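Local coordinates for prophage MuSo2, 43 kDa tail protein (Shewanella oneidensis, PDB 3CDD) that probably serves as a trimeric baseplate hub protein in the contractile tail of a Mu-like prophage, at residues 281-286 / 312-317. Numbering follows the deposited sequence.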
# COMPACT_ATOMS: atom_id res chain seq x y z
N ASN A 281 -8.79 4.87 19.14
CA ASN A 281 -7.98 4.77 20.35
C ASN A 281 -7.04 3.57 20.28
O ASN A 281 -7.42 2.49 19.80
CB ASN A 281 -8.86 4.76 21.59
CG ASN A 281 -9.68 6.03 21.73
OD1 ASN A 281 -9.21 7.14 21.42
ND2 ASN A 281 -10.92 5.89 22.20
N MSE A 282 -5.79 3.77 20.69
CA MSE A 282 -4.83 2.68 20.80
C MSE A 282 -4.00 2.95 22.04
O MSE A 282 -3.64 4.10 22.30
CB MSE A 282 -3.95 2.59 19.53
CG MSE A 282 -2.81 1.53 19.52
SE MSE A 282 -1.10 2.14 20.35
CE MSE A 282 -0.49 3.24 18.93
N ALA A 283 -3.75 1.90 22.83
CA ALA A 283 -2.80 1.96 23.94
C ALA A 283 -2.11 0.60 24.06
O ALA A 283 -2.78 -0.43 24.15
CB ALA A 283 -3.50 2.34 25.25
N GLU A 284 -0.78 0.61 24.07
CA GLU A 284 0.02 -0.61 24.07
C GLU A 284 1.09 -0.51 25.13
O GLU A 284 1.92 0.41 25.08
CB GLU A 284 0.71 -0.82 22.71
CG GLU A 284 -0.24 -1.21 21.64
CD GLU A 284 0.42 -1.50 20.30
OE1 GLU A 284 1.66 -1.33 20.14
OE2 GLU A 284 -0.34 -1.89 19.40
N TYR A 285 1.09 -1.49 26.03
CA TYR A 285 1.98 -1.56 27.16
C TYR A 285 2.99 -2.67 26.99
O TYR A 285 2.63 -3.82 26.83
CB TYR A 285 1.17 -1.75 28.48
CG TYR A 285 0.40 -0.47 28.83
CD1 TYR A 285 -0.85 -0.20 28.27
CD2 TYR A 285 0.98 0.48 29.64
CE1 TYR A 285 -1.53 1.02 28.56
CE2 TYR A 285 0.31 1.68 29.95
CZ TYR A 285 -0.93 1.94 29.40
OH TYR A 285 -1.54 3.13 29.71
N THR A 286 4.27 -2.32 27.08
CA THR A 286 5.36 -3.27 27.00
C THR A 286 5.76 -3.63 28.43
O THR A 286 6.13 -2.75 29.23
CB THR A 286 6.54 -2.64 26.29
OG1 THR A 286 6.15 -2.22 24.95
CG2 THR A 286 7.73 -3.59 26.24
N MSE A 312 -0.36 9.15 29.77
CA MSE A 312 -1.27 8.87 28.67
C MSE A 312 -2.67 9.45 28.94
O MSE A 312 -3.35 9.93 28.01
CB MSE A 312 -1.35 7.36 28.50
CG MSE A 312 -1.74 6.92 27.14
SE MSE A 312 -0.53 5.58 26.41
CE MSE A 312 1.16 6.51 26.51
N GLY A 313 -3.08 9.38 30.20
CA GLY A 313 -4.37 9.90 30.65
C GLY A 313 -5.35 8.76 30.80
O GLY A 313 -6.51 8.90 30.46
N LEU A 314 -4.87 7.63 31.31
CA LEU A 314 -5.73 6.47 31.55
C LEU A 314 -5.86 6.12 33.03
O LEU A 314 -4.87 6.03 33.78
CB LEU A 314 -5.29 5.25 30.73
CG LEU A 314 -5.29 5.33 29.18
CD1 LEU A 314 -4.58 4.13 28.60
CD2 LEU A 314 -6.70 5.46 28.55
N ASP A 315 -7.11 5.93 33.45
CA ASP A 315 -7.43 5.45 34.78
C ASP A 315 -8.79 4.76 34.72
O ASP A 315 -9.81 5.32 35.11
CB ASP A 315 -7.45 6.61 35.78
CG ASP A 315 -7.47 6.14 37.24
OD1 ASP A 315 -7.49 4.91 37.50
OD2 ASP A 315 -7.45 7.01 38.12
N GLU A 316 -8.77 3.53 34.19
CA GLU A 316 -9.96 2.69 34.04
C GLU A 316 -9.53 1.23 33.88
O GLU A 316 -8.35 0.94 33.65
CB GLU A 316 -10.84 3.15 32.85
CG GLU A 316 -10.14 3.12 31.51
CD GLU A 316 -10.74 4.07 30.46
OE1 GLU A 316 -11.34 5.10 30.85
OE2 GLU A 316 -10.60 3.79 29.25
N GLU A 317 -10.46 0.30 34.06
CA GLU A 317 -10.16 -1.11 33.88
C GLU A 317 -10.31 -1.35 32.39
O GLU A 317 -11.32 -0.95 31.81
CB GLU A 317 -11.12 -1.98 34.68
CG GLU A 317 -10.51 -3.30 35.11
CD GLU A 317 -11.41 -4.10 36.03
OE1 GLU A 317 -12.62 -3.77 36.13
OE2 GLU A 317 -10.91 -5.06 36.65
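Ala283 and Leu314 touch across a wide backbone spacing, the nearest CA atoms being those of Ala283 and Met312 at 8.5 Å, so strand 281-286 and segment 312-317 meet through side chains without any hydrogen bond between them. Strand 281-288 spends its backbone bonds mainly on strands 200-206 and 331-339 instead. Leu314 carries the contact. Its CD1 branch lies 3.9 Å from Ala283 CB; the short alanine side chain points toward segment 312-317 and lets the leucine branch pack against the strand. The same CD1 sits at the edge of the Tyr285 ring, near its plane, and is 3.4 Å from Tyr285 OH. With CG beside its backbone N (chi1 -71°), Tyr285 carries its phenol out to segment 312-317 although its CB does not point there. Met312, a selenomethionine here, brings SE to 4.2 Å from Tyr285 OH, so SE and Leu314 CD1 are apolar neighbours of the hydroxyl within the contact. Tyrosine suits the place because its ring is apolar enough to be buried against Leu314 and Val307, while its OH still reaches Asp309 OD2 in a hydrogen bond, the other carboxylate oxygen, OD1, bonding the backbone N of Met312. Tyr84 and Pro82 of a second subunit pack on Tyr285 and Met312, respectively. Gly313 adopts positive phi (101°), where a CB would press on the preceding carbonyl O. Gly313 and Leu314 both face Asp309, which makes a G1 beta bulge at the turn between strands 304-309 and 314-315 in this GpP fourth domain of the phage-barrel clan, at a subunit interface of the trimer.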